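Local coordinates for protein Non-sulfated chondroitin lyase E66 (PDB 3VSN) that cleaves non-sulfated chondroitin as a lyase of the baculovirus occlusion-derived virus envelope and is essential for oral infection of the host, at residues Asn63-Asn68 with Leu113-Ser118; Arg91-Ser96 with Thr152-Glu157; Ile142-Val147 with Gly173-Thr178; Tyr208-Ile213 with Tyr267-Glu272. All coordinates share one frame; numbering follows the deposited sequence. Where two conformers were deposited one is given.

Contact 1: Asn63-Asn68 with Leu113-Ser118; sequences NTVFDN and LRIICS
V65 has chi1 -170°, which sets CG2 opposite its carbonyl carbon. I115 has chi1 -67°, which sets its CG2 branch opposite its backbone N. These two methyls meet, with V65 CG2 3.9 Å from I115 CG2. The two side chains run past one another, and the CG2 methyls are where they touch. I115 CG2 also lies 4.0 Å from N63 O, which is itself hydrogen-bonded to W72 NE1. The backbone places V65 here through a classic gamma turn, whose bonds lie within segment 63-68. V65 has phi 70°, and the weak bond from F66 N to T64 O closes the turn at 2.7 Å. T64 OG1 donates to F66 O, also at 2.7 Å, from above the carbonyl plane. On the helix, S118 OG donates to I115 O at 2.8 Å, within the last turns of helix 103-119. V65 also touches V81 of helix 75-93, and I115 touches W72. The contact thus joins the short strand 65-66 to helix 103-119 beside these two neighbours. No hydrogen bond crosses between the segments. The chemistry is dispersion between methyl groups, and it gives little directional preference.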
loop_
_atom_site.group_PDB
_atom_site.type_symbol
_atom_site.label_atom_id
_atom_site.label_comp_id
_atom_site.label_asym_id
_atom_site.label_seq_id
_atom_site.Cartn_x
_atom_site.Cartn_y
_atom_site.Cartn_z
ATOM N N ASN A 63 36.016 19.798 5.015
ATOM C CA ASN A 63 35.448 20.860 4.187
ATOM C C ASN A 63 33.972 20.637 3.853
ATOM O O ASN A 63 33.148 21.542 4.014
ATOM C CB ASN A 63 36.260 21.032 2.897
ATOM C CG ASN A 63 37.680 21.506 3.154
ATOM O OD1 ASN A 63 38.643 20.861 2.739
ATOM N ND2 ASN A 63 37.818 22.634 3.840
ATOM N N THR A 64 33.648 19.430 3.397
ATOM C CA THR A 64 32.312 19.124 2.880
ATOM C C THR A 64 31.541 18.136 3.766
ATOM O O THR A 64 30.539 17.559 3.335
ATOM C CB THR A 64 32.388 18.576 1.436
ATOM O OG1 THR A 64 33.217 17.408 1.407
ATOM C CG2 THR A 64 32.953 19.626 0.482
ATOM N N VAL A 65 32.009 17.968 5.004
ATOM C CA VAL A 65 31.486 16.977 5.972
ATOM C C VAL A 65 31.823 15.539 5.557
ATOM O O VAL A 65 32.394 14.784 6.347
ATOM C CB VAL A 65 29.974 17.137 6.280
ATOM C CG1 VAL A 65 29.573 16.245 7.447
ATOM C CG2 VAL A 65 29.632 18.586 6.600
ATOM N N PHE A 66 31.471 15.170 4.325
ATOM C CA PHE A 66 31.796 13.852 3.781
ATOM C C PHE A 66 32.468 13.945 2.410
ATOM O O PHE A 66 32.249 14.907 1.669
ATOM C CB PHE A 66 30.538 12.984 3.667
ATOM C CG PHE A 66 29.810 12.775 4.967
ATOM C CD1 PHE A 66 30.307 11.906 5.934
ATOM C CD2 PHE A 66 28.605 13.428 5.211
ATOM C CE1 PHE A 66 29.627 11.706 7.126
ATOM C CE2 PHE A 66 27.922 13.233 6.404
ATOM C CZ PHE A 66 28.435 12.375 7.364
ATOM N N ASP A 67 33.271 12.933 2.077
ATOM C CA ASP A 67 33.965 12.858 0.784
ATOM C C ASP A 67 33.009 12.704 -0.395
ATOM O O ASP A 67 31.922 12.136 -0.254
ATOM C CB ASP A 67 34.969 11.697 0.775
ATOM C CG ASP A 67 36.271 12.032 1.486
ATOM O OD1 ASP A 67 36.522 13.226 1.756
ATOM O OD2 ASP A 67 37.049 11.096 1.773
ATOM N N ASN A 68 33.437 13.213 -1.553
ATOM C CA ASN A 68 32.706 13.085 -2.824
ATOM C C ASN A 68 31.304 13.707 -2.835
ATOM O O ASN A 68 30.386 13.193 -3.478
ATOM C CB ASN A 68 32.680 11.624 -3.297
ATOM C CG ASN A 68 34.066 11.088 -3.601
ATOM O OD1 ASN A 68 34.802 11.661 -4.405
ATOM N ND2 ASN A 68 34.430 9.985 -2.956
ATOM N N LEU A 113 28.123 19.179 12.639
ATOM C CA LEU A 113 27.132 20.198 12.992
ATOM C C LEU A 113 27.744 21.601 12.979
ATOM O O LEU A 113 27.132 22.540 12.465
ATOM C CB LEU A 113 26.490 19.896 14.354
ATOM C CG LEU A 113 25.247 20.702 14.753
ATOM C CD1 LEU A 113 24.119 20.525 13.742
ATOM C CD2 LEU A 113 24.783 20.302 16.146
ATOM N N ARG A 114 28.949 21.729 13.540
ATOM C CA ARG A 114 29.709 22.983 13.507
ATOM C C ARG A 114 29.933 23.473 12.079
ATOM O O ARG A 114 29.771 24.664 11.801
ATOM C CB ARG A 114 31.069 22.817 14.192
ATOM C CG ARG A 114 31.015 22.696 15.703
ATOM C CD ARG A 114 32.390 22.344 16.248
ATOM N NE ARG A 114 32.347 22.026 17.673
ATOM C CZ ARG A 114 33.249 21.280 18.304
ATOM N NH1 ARG A 114 34.272 20.760 17.637
ATOM N NH2 ARG A 114 33.125 21.048 19.603
ATOM N N ILE A 115 30.306 22.554 11.187
ATOM C CA ILE A 115 30.550 22.889 9.780
ATOM C C ILE A 115 29.285 23.453 9.120
ATOM O O ILE A 115 29.342 24.483 8.445
ATOM C CB ILE A 115 31.124 21.692 8.980
ATOM C CG1 ILE A 115 32.535 21.341 9.472
ATOM C CG2 ILE A 115 31.174 22.006 7.493
ATOM C CD1 ILE A 115 33.024 19.967 9.055
ATOM N N ILE A 116 28.148 22.794 9.341
ATOM C CA ILE A 116 26.862 23.268 8.813
ATOM C C ILE A 116 26.497 24.657 9.351
ATOM O O ILE A 116 26.087 25.535 8.587
ATOM C CB ILE A 116 25.717 22.261 9.091
ATOM C CG1 ILE A 116 25.951 20.964 8.310
ATOM C CG2 ILE A 116 24.364 22.856 8.713
ATOM C CD1 ILE A 116 25.061 19.815 8.738
ATOM N N CYS A 117 26.660 24.851 10.659
ATOM C CA CYS A 117 26.351 26.131 11.301
ATOM C C CYS A 117 27.180 27.290 10.747
ATOM O O CYS A 117 26.681 28.409 10.629
ATOM C CB CYS A 117 26.510 26.029 12.818
ATOM S SG CYS A 117 25.206 25.050 13.595
ATOM N N SER A 118 28.432 27.009 10.390
ATOM C CA SER A 118 29.321 28.022 9.819
ATOM C C SER A 118 28.940 28.411 8.386
ATOM O O SER A 118 29.397 29.438 7.883
ATOM C CB SER A 118 30.781 27.554 9.871
ATOM O OG SER A 118 31.055 26.607 8.850
#

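Contact 2: Arg91-Ser96 with Thr152-Glu157; sequences RYNNTS and TIVLNE
V154 O is the polar atom met by the edge of the Y92 ring, although no hydrogen bond crosses the contact. Y92 CE2 lies 3.4 Å from V154 O, and Y92 CD2 lies 3.8 Å from V154 O. The oxygen sits near the plane of the ring, so it meets ring C-H groups and not the pi face. The face is used by L155. Its CD2 methyl stands 4.1 Å from the Y92 ring centroid and 22° off the ring normal, a CH-pi contact. The methyl is displaced toward the rim, over CE2 and CZ. The L155 side chain lies roughly perpendicular to that of Y92. Y92 holds CG opposite its backbone N, chi1 -178°, and this sends the ring across to the other segment. The ring is therefore met on an edge by backbone and on a face by a methyl. N93 adds a smaller contact: its CB lies 4.0 Å from V154 CG1. Both segments are helix ends. L155 is the first residue to leave helical angles after helix 138-154, and N156 N still bonds to I153 O at 3.0 Å. In the fold, the C-terminal end of helix 75-93 meets the C-terminal end of helix 138-154. Helix 103-119 lies alongside, where A106 touches both Y92 and L155. Helix 29-48 also borders the contact, with L42 touching N93 and V154.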
loop_
_atom_site.group_PDB
_atom_site.type_symbol
_atom_site.label_atom_id
_atom_site.label_comp_id
_atom_site.label_asym_id
_atom_site.label_seq_id
_atom_site.Cartn_x
_atom_site.Cartn_y
_atom_site.Cartn_z
ATOM N N ARG A 91 23.753 4.867 14.110
ATOM C CA ARG A 91 24.889 3.960 14.326
ATOM C C ARG A 91 25.551 4.192 15.683
ATOM O O ARG A 91 25.849 3.239 16.409
ATOM C CB ARG A 91 25.936 4.110 13.218
ATOM C CG ARG A 91 25.501 3.613 11.848
ATOM C CD ARG A 91 26.699 3.431 10.926
ATOM N NE ARG A 91 27.596 2.389 11.422
ATOM C CZ ARG A 91 28.765 2.065 10.876
ATOM N NH1 ARG A 91 29.211 2.701 9.797
ATOM N NH2 ARG A 91 29.497 1.100 11.417
ATOM N N TYR A 92 25.782 5.459 16.017
ATOM C CA TYR A 92 26.380 5.829 17.300
ATOM C C TYR A 92 25.537 5.330 18.478
ATOM O O TYR A 92 26.068 4.915 19.513
ATOM C CB TYR A 92 26.537 7.352 17.388
ATOM C CG TYR A 92 27.185 7.811 18.673
ATOM C CD1 TYR A 92 28.573 7.848 18.796
ATOM C CD2 TYR A 92 26.413 8.193 19.770
ATOM C CE1 TYR A 92 29.173 8.264 19.973
ATOM C CE2 TYR A 92 27.006 8.604 20.955
ATOM C CZ TYR A 92 28.386 8.636 21.047
ATOM O OH TYR A 92 28.979 9.044 22.216
ATOM N N ASN A 93 24.222 5.377 18.298
ATOM C CA ASN A 93 23.260 5.072 19.347
ATOM C C ASN A 93 22.882 3.585 19.423
ATOM O O ASN A 93 22.260 3.147 20.396
ATOM C CB ASN A 93 22.018 5.949 19.144
ATOM C CG ASN A 93 20.979 5.769 20.231
ATOM O OD1 ASN A 93 19.922 5.176 19.993
ATOM N ND2 ASN A 93 21.259 6.290 21.423
ATOM N N ASN A 94 23.275 2.813 18.411
ATOM C CA ASN A 94 22.851 1.414 18.289
ATOM C C ASN A 94 23.807 0.430 18.964
ATOM O O ASN A 94 24.949 0.256 18.528
ATOM C CB ASN A 94 22.632 1.047 16.813
ATOM C CG ASN A 94 22.073 -0.355 16.628
ATOM O OD1 ASN A 94 21.426 -0.909 17.515
ATOM N ND2 ASN A 94 22.324 -0.934 15.461
ATOM N N THR A 95 23.315 -0.214 20.020
ATOM C CA THR A 95 24.111 -1.109 20.874
ATOM C C THR A 95 24.922 -2.170 20.119
ATOM O O THR A 95 26.036 -2.499 20.526
ATOM C CB THR A 95 23.237 -1.810 21.938
ATOM O OG1 THR A 95 22.222 -2.583 21.290
ATOM C CG2 THR A 95 22.580 -0.790 22.863
ATOM N N SER A 96 24.372 -2.691 19.024
ATOM C CA SER A 96 25.045 -3.752 18.268
ATOM C C SER A 96 26.004 -3.257 17.178
ATOM O O SER A 96 26.750 -4.056 16.603
ATOM C CB SER A 96 24.026 -4.739 17.687
ATOM O OG SER A 96 23.172 -4.103 16.757
ATOM N N THR A 152 22.138 16.340 18.717
ATOM C CA THR A 152 22.008 16.820 20.095
ATOM C C THR A 152 21.582 15.710 21.071
ATOM O O THR A 152 22.188 15.550 22.136
ATOM C CB THR A 152 21.045 18.024 20.190
ATOM O OG1 THR A 152 21.527 19.088 19.358
ATOM C CG2 THR A 152 20.933 18.527 21.628
ATOM N N ILE A 153 20.562 14.940 20.704
ATOM C CA ILE A 153 20.049 13.905 21.606
ATOM C C ILE A 153 20.999 12.713 21.756
ATOM O O ILE A 153 21.307 12.316 22.883
ATOM C CB ILE A 153 18.614 13.456 21.249
ATOM C CG1 ILE A 153 17.666 14.657 21.288
ATOM C CG2 ILE A 153 18.136 12.371 22.214
ATOM C CD1 ILE A 153 16.257 14.378 20.801
ATOM N N VAL A 154 21.485 12.148 20.652
ATOM C CA VAL A 154 22.354 10.964 20.773
ATOM C C VAL A 154 23.671 11.254 21.504
ATOM O O VAL A 154 24.280 10.345 22.072
ATOM C CB VAL A 154 22.613 10.225 19.432
ATOM C CG1 VAL A 154 21.298 9.856 18.756
ATOM C CG2 VAL A 154 23.514 11.033 18.499
ATOM N N LEU A 155 24.087 12.521 21.499
ATOM C CA LEU A 155 25.312 12.939 22.178
ATOM C C LEU A 155 25.050 13.505 23.578
ATOM O O LEU A 155 25.947 14.101 24.182
ATOM C CB LEU A 155 26.079 13.967 21.326
ATOM C CG LEU A 155 26.626 13.543 19.957
ATOM C CD1 LEU A 155 27.434 14.670 19.330
ATOM C CD2 LEU A 155 27.468 12.276 20.050
ATOM N N ASN A 156 23.838 13.300 24.100
ATOM C CA ASN A 156 23.414 13.953 25.345
ATOM C C ASN A 156 24.195 13.576 26.613
ATOM O O ASN A 156 24.112 14.277 27.617
ATOM C CB ASN A 156 21.895 13.831 25.567
ATOM C CG ASN A 156 21.465 12.449 26.045
ATOM O OD1 ASN A 156 22.196 11.465 25.915
ATOM N ND2 ASN A 156 20.259 12.373 26.590
ATOM N N GLU A 157 24.953 12.485 26.562
ATOM C CA GLU A 157 25.767 12.082 27.707
ATOM C C GLU A 157 27.262 12.331 27.485
ATOM O O GLU A 157 28.103 11.905 28.283
ATOM C CB GLU A 157 25.469 10.632 28.100
ATOM C CG GLU A 157 24.056 10.467 28.647
ATOM C CD GLU A 157 23.801 9.105 29.259
ATOM O OE1 GLU A 157 24.299 8.096 28.715
ATOM O OE2 GLU A 157 23.086 9.051 30.285
#

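Contact 3: Ile142-Val147 with Gly173-Thr178; sequences ITMPEV and GLYLPT
The backbones come closest where P145 CA lies 7.7 Å from L176 CA, and there a kinked helix faces the end of another. The kink follows from P145, whose N makes no bond to the turn before. L176 is the first residue after helix 161-175 to leave helical angles. Two side-chain pairs carry the contact, and both are apolar. P145 CB touches L176 CD2 at 4.0 Å. L176 has chi1 -164°, which turns CG away from its backbone N and carries the CD2 branch to the proline ring. The second pair is M144 and Y175. M144 is extended through its first two torsions and bends only at the last, chi3 73°. Its CE methyl thereby reaches Y175 CG at 4.2 Å. The methyl approaches the ring obliquely. The polar end of Y175 points elsewhere: its OH is hydrogen-bonded to P121 O. No hydrogen bond crosses the contact, and all four touching residues are buried. Further round the same helix, E146 forms salt bridges with K49 and R194. Helix 189-205 closes one flank, where L176 touches M195 and Y199 and P145 touches P198. Helix 138-154 thus meets the end of helix 161-175, with helix 189-205 touching both and helix 75-93 packing on M144 through F78 and on V147 through C82.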
loop_
_atom_site.group_PDB
_atom_site.type_symbol
_atom_site.label_atom_id
_atom_site.label_comp_id
_atom_site.label_asym_id
_atom_site.label_seq_id
_atom_site.Cartn_x
_atom_site.Cartn_y
_atom_site.Cartn_z
ATOM N N ILE A 142 13.221 20.892 6.202
ATOM C CA ILE A 142 12.762 19.554 6.580
ATOM C C ILE A 142 13.888 18.722 7.187
ATOM O O ILE A 142 13.824 18.354 8.360
ATOM C CB ILE A 142 12.102 18.813 5.385
ATOM C CG1 ILE A 142 10.935 19.631 4.802
ATOM C CG2 ILE A 142 11.644 17.409 5.778
ATOM C CD1 ILE A 142 9.845 20.006 5.792
ATOM N N THR A 143 14.920 18.448 6.394
ATOM C CA THR A 143 15.973 17.516 6.795
ATOM C C THR A 143 16.955 18.100 7.815
ATOM O O THR A 143 17.319 17.431 8.783
ATOM C CB THR A 143 16.736 16.977 5.572
ATOM O OG1 THR A 143 15.807 16.714 4.513
ATOM C CG2 THR A 143 17.466 15.687 5.919
ATOM N N MET A 144 17.374 19.343 7.604
ATOM C CA MET A 144 18.375 19.963 8.478
ATOM C C MET A 144 17.967 20.066 9.959
ATOM O O MET A 144 18.767 19.724 10.826
ATOM C CB MET A 144 18.818 21.324 7.936
ATOM C CG MET A 144 20.034 21.904 8.646
ATOM S SD MET A 144 20.392 23.576 8.083
ATOM C CE MET A 144 19.058 24.496 8.853
ATOM N N PRO A 145 16.731 20.526 10.259
ATOM C CA PRO A 145 16.344 20.558 11.673
ATOM C C PRO A 145 16.378 19.180 12.345
ATOM O O PRO A 145 16.666 19.087 13.539
ATOM C CB PRO A 145 14.921 21.117 11.630
ATOM C CG PRO A 145 14.912 21.968 10.405
ATOM C CD PRO A 145 15.708 21.167 9.412
ATOM N N GLU A 146 16.107 18.127 11.574
ATOM C CA GLU A 146 16.235 16.749 12.060
ATOM C C GLU A 146 17.683 16.385 12.402
ATOM O O GLU A 146 17.923 15.605 13.326
ATOM C CB GLU A 146 15.630 15.754 11.059
ATOM C CG GLU A 146 14.109 15.830 10.986
ATOM C CD GLU A 146 13.496 15.056 9.825
ATOM O OE1 GLU A 146 14.224 14.639 8.894
ATOM O OE2 GLU A 146 12.262 14.871 9.839
ATOM N N VAL A 147 18.639 16.957 11.668
ATOM C CA VAL A 147 20.067 16.762 11.957
ATOM C C VAL A 147 20.419 17.331 13.333
ATOM O O VAL A 147 21.031 16.646 14.155
ATOM C CB VAL A 147 20.972 17.391 10.873
ATOM C CG1 VAL A 147 22.441 17.284 11.256
ATOM C CG2 VAL A 147 20.735 16.721 9.529
ATOM N N GLY A 173 16.011 28.468 16.184
ATOM C CA GLY A 173 15.340 29.726 16.515
ATOM C C GLY A 173 15.234 30.629 15.300
ATOM O O GLY A 173 14.230 31.316 15.112
ATOM N N LEU A 174 16.270 30.607 14.464
ATOM C CA LEU A 174 16.284 31.375 13.225
ATOM C C LEU A 174 15.553 30.676 12.077
ATOM O O LEU A 174 14.716 31.290 11.416
ATOM C CB LEU A 174 17.719 31.702 12.801
ATOM C CG LEU A 174 18.529 32.720 13.612
ATOM C CD1 LEU A 174 19.910 32.859 12.993
ATOM C CD2 LEU A 174 17.845 34.080 13.685
ATOM N N TYR A 175 15.871 29.401 11.844
ATOM C CA TYR A 175 15.396 28.688 10.652
ATOM C C TYR A 175 14.047 27.990 10.807
ATOM O O TYR A 175 13.384 27.683 9.814
ATOM C CB TYR A 175 16.466 27.719 10.143
ATOM C CG TYR A 175 17.519 28.423 9.328
ATOM C CD1 TYR A 175 18.570 29.102 9.949
ATOM C CD2 TYR A 175 17.452 28.442 7.935
ATOM C CE1 TYR A 175 19.529 29.765 9.207
ATOM C CE2 TYR A 175 18.411 29.101 7.181
ATOM C CZ TYR A 175 19.445 29.760 7.824
ATOM O OH TYR A 175 20.396 30.420 7.085
ATOM N N LEU A 176 13.650 27.752 12.052
ATOM C CA LEU A 176 12.360 27.149 12.359
ATOM C C LEU A 176 11.734 27.907 13.539
ATOM O O LEU A 176 11.562 27.345 14.627
ATOM C CB LEU A 176 12.554 25.658 12.673
ATOM C CG LEU A 176 11.378 24.680 12.689
ATOM C CD1 LEU A 176 10.631 24.689 11.362
ATOM C CD2 LEU A 176 11.878 23.276 13.007
ATOM N N PRO A 177 11.406 29.204 13.331
ATOM C CA PRO A 177 10.950 30.071 14.431
ATOM C C PRO A 177 9.609 29.652 15.040
ATOM O O PRO A 177 9.357 29.928 16.215
ATOM C CB PRO A 177 10.843 31.451 13.775
ATOM C CG PRO A 177 10.676 31.179 12.320
ATOM C CD PRO A 177 11.462 29.934 12.049
ATOM N N THR A 178 8.756 29.017 14.236
ATOM C CA THR A 178 7.551 28.356 14.739
ATOM C C THR A 178 7.506 26.936 14.171
ATOM O O THR A 178 8.350 26.564 13.358
ATOM C CB THR A 178 6.249 29.094 14.349
ATOM O OG1 THR A 178 5.952 28.847 12.969
ATOM C CG2 THR A 178 6.349 30.602 14.604
#

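Contact 4: Tyr208-Ile213 with Tyr267-Glu272; sequences YSLAQI and YYFGDE
The contact joins the N-capped start of helix 210-214 to the C-terminal end of helix 262-269. L210, in the first turn, buries the largest share. Its CD2 methyl reaches Y268 CD1 at 3.6 Å, coming at the ring obliquely. L210 runs nearly square to the Y268 side chain. The other branch of the leucine meets backbone, with L210 CD1 3.7 Å from Y268 O. F269, the next residue, turns its ring edge to the backbone of L210. F269 CE1 lies 3.7 Å from L210 O, which sits at the ring edge and in its plane. I213, one turn on, sets CG2 4.3 Å from F269 CZ, also near the plane. One face of the F269 ring is covered by the preceding residue: Y268 CB stands 3.5 Å above its plane, over the centre. F269 has chi1 -51°, with CG opposite the carbonyl carbon, and this carries the ring edge to the capped helix. The polar end of Y268 is fixed separately, by a hydrogen bond from its OH to V197 O. S209 is the N-cap of helix 210-214. Its OG accepts a weak bond from Q212 N at 3.3 Å, and L210 N is hydrogen-bonded to E30 OE1. After F269 the chain leaves the helix at G270, with positive phi. Helices 189-205 and 217-225 also line the contact, through T200 and I219. Methyl and ring groups, set against each other and against two backbone carbonyls, join helix start to helix end within this lyase's alpha/alpha toroid.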
loop_
_atom_site.group_PDB
_atom_site.type_symbol
_atom_site.label_atom_id
_atom_site.label_comp_id
_atom_site.label_asym_id
_atom_site.label_seq_id
_atom_site.Cartn_x
_atom_site.Cartn_y
_atom_site.Cartn_z
ATOM N N TYR A 208 10.564 25.526 27.811
ATOM C CA TYR A 208 9.099 25.470 27.757
ATOM C C TYR A 208 8.586 24.057 28.041
ATOM O O TYR A 208 9.175 23.074 27.584
ATOM C CB TYR A 208 8.581 25.927 26.393
ATOM C CG TYR A 208 8.839 27.380 26.058
ATOM C CD1 TYR A 208 8.033 28.393 26.582
ATOM C CD2 TYR A 208 9.871 27.742 25.192
ATOM C CE1 TYR A 208 8.262 29.726 26.266
ATOM C CE2 TYR A 208 10.107 29.070 24.869
ATOM C CZ TYR A 208 9.301 30.057 25.408
ATOM O OH TYR A 208 9.535 31.374 25.085
ATOM N N SER A 209 7.491 23.955 28.792
ATOM C CA SER A 209 6.862 22.660 29.045
ATOM C C SER A 209 6.045 22.237 27.827
ATOM O O SER A 209 5.644 23.080 27.023
ATOM C CB SER A 209 5.981 22.701 30.298
ATOM O OG SER A 209 4.756 23.371 30.044
ATOM N N LEU A 210 5.804 20.936 27.696
ATOM C CA LEU A 210 4.995 20.412 26.593
ATOM C C LEU A 210 3.576 20.996 26.582
ATOM O O LEU A 210 3.018 21.248 25.512
ATOM C CB LEU A 210 4.976 18.877 26.603
ATOM C CG LEU A 210 6.277 18.213 26.131
ATOM C CD1 LEU A 210 6.314 16.727 26.458
ATOM C CD2 LEU A 210 6.496 18.440 24.642
ATOM N N ALA A 211 3.012 21.227 27.769
ATOM C CA ALA A 211 1.697 21.869 27.894
ATOM C C ALA A 211 1.680 23.277 27.295
ATOM O O ALA A 211 0.685 23.684 26.699
ATOM C CB ALA A 211 1.247 21.899 29.350
ATOM N N GLN A 212 2.786 24.009 27.445
ATOM C CA GLN A 212 2.925 25.347 26.864
ATOM C C GLN A 212 3.048 25.291 25.343
ATOM O O GLN A 212 2.360 26.026 24.627
ATOM C CB GLN A 212 4.144 26.078 27.439
ATOM C CG GLN A 212 4.059 26.428 28.915
ATOM C CD GLN A 212 5.213 27.308 29.359
ATOM O OE1 GLN A 212 5.166 28.530 29.217
ATOM N NE2 GLN A 212 6.256 26.689 29.897
ATOM N N ILE A 213 3.936 24.421 24.862
ATOM C CA ILE A 213 4.190 24.250 23.428
ATOM C C ILE A 213 2.904 23.858 22.690
ATOM O O ILE A 213 2.619 24.372 21.605
ATOM C CB ILE A 213 5.309 23.208 23.178
ATOM C CG1 ILE A 213 6.614 23.654 23.854
ATOM C CG2 ILE A 213 5.538 23.006 21.684
ATOM C CD1 ILE A 213 7.540 22.519 24.238
ATOM N N TYR A 267 3.785 10.866 21.882
ATOM C CA TYR A 267 4.601 11.053 23.080
ATOM C C TYR A 267 4.448 12.472 23.632
ATOM O O TYR A 267 4.199 12.650 24.827
ATOM C CB TYR A 267 6.084 10.746 22.827
ATOM C CG TYR A 267 6.915 10.890 24.088
ATOM C CD1 TYR A 267 7.352 12.144 24.520
ATOM C CD2 TYR A 267 7.229 9.782 24.869
ATOM C CE1 TYR A 267 8.082 12.287 25.688
ATOM C CE2 TYR A 267 7.966 9.917 26.037
ATOM C CZ TYR A 267 8.390 11.172 26.438
ATOM O OH TYR A 267 9.122 11.318 27.591
ATOM N N TYR A 268 4.608 13.464 22.756
ATOM C CA TYR A 268 4.532 14.880 23.119
ATOM C C TYR A 268 3.183 15.292 23.711
ATOM O O TYR A 268 3.130 15.931 24.768
ATOM C CB TYR A 268 4.760 15.765 21.890
ATOM C CG TYR A 268 6.170 15.892 21.348
ATOM C CD1 TYR A 268 7.290 15.873 22.184
ATOM C CD2 TYR A 268 6.373 16.101 19.985
ATOM C CE1 TYR A 268 8.572 16.020 21.666
ATOM C CE2 TYR A 268 7.646 16.246 19.460
ATOM C CZ TYR A 268 8.741 16.206 20.301
ATOM O OH TYR A 268 9.997 16.363 19.760
ATOM N N PHE A 269 2.099 14.944 23.015
ATOM C CA PHE A 269 0.793 15.541 23.292
ATOM C C PHE A 269 -0.325 14.561 23.671
ATOM O O PHE A 269 -1.470 14.970 23.866
ATOM C CB PHE A 269 0.370 16.463 22.135
ATOM C CG PHE A 269 1.423 17.471 21.746
ATOM C CD1 PHE A 269 1.902 18.396 22.676
ATOM C CD2 PHE A 269 1.938 17.498 20.454
ATOM C CE1 PHE A 269 2.876 19.318 22.325
ATOM C CE2 PHE A 269 2.909 18.423 20.095
ATOM C CZ PHE A 269 3.380 19.334 21.034
ATOM N N GLY A 270 0.010 13.277 23.783
ATOM C CA GLY A 270 -0.910 12.288 24.348
ATOM C C GLY A 270 -1.615 11.392 23.348
ATOM O O GLY A 270 -1.567 11.623 22.138
ATOM N N ASP A 271 -2.297 10.379 23.878
ATOM C CA ASP A 271 -2.952 9.342 23.081
ATOM C C ASP A 271 -4.221 9.792 22.352
ATOM O O ASP A 271 -4.830 8.993 21.639
ATOM C CB ASP A 271 -3.287 8.131 23.969
ATOM C CG ASP A 271 -2.052 7.451 24.533
ATOM O OD1 ASP A 271 -1.066 7.266 23.788
ATOM O OD2 ASP A 271 -2.072 7.092 25.730
ATOM N N GLU A 272 -4.619 11.052 22.522
ATOM C CA GLU A 272 -5.862 11.544 21.926
ATOM C C GLU A 272 -5.669 12.331 20.629
ATOM O O GLU A 272 -6.624 12.529 19.876
ATOM C CB GLU A 272 -6.668 12.364 22.942
ATOM C CG GLU A 272 -7.798 11.592 23.612
ATOM C CD GLU A 272 -7.307 10.470 24.506
ATOM O OE1 GLU A 272 -7.896 9.366 24.450
ATOM O OE2 GLU A 272 -6.336 10.687 25.266
#

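In the fold
All four contacts join parts of the helical, toroidal region of the chain. Contacts 1, 2 and 3 have all their segments in the polysaccharide lyase family 8 helical range. Contacts 1 and 3 touch directly: I116 CG2 lies 4.1 Å from M144 SD, linking helices 103-119 and 138-154. Contacts 2 and 3 share helix 138-154, with centres about 21 Å apart. The segments of contacts 1 and 2 alternate along the chain, and their nearest atoms are about 5 Å apart. Contact 4 touches none of the others; its centre is about 19 Å from that of contact 3 and about 34 Å from that of contact 1. Contact 3 comes nearest to catalysis: the L176 side chain is about 9 Å from that of N191, an active-site proton acceptor.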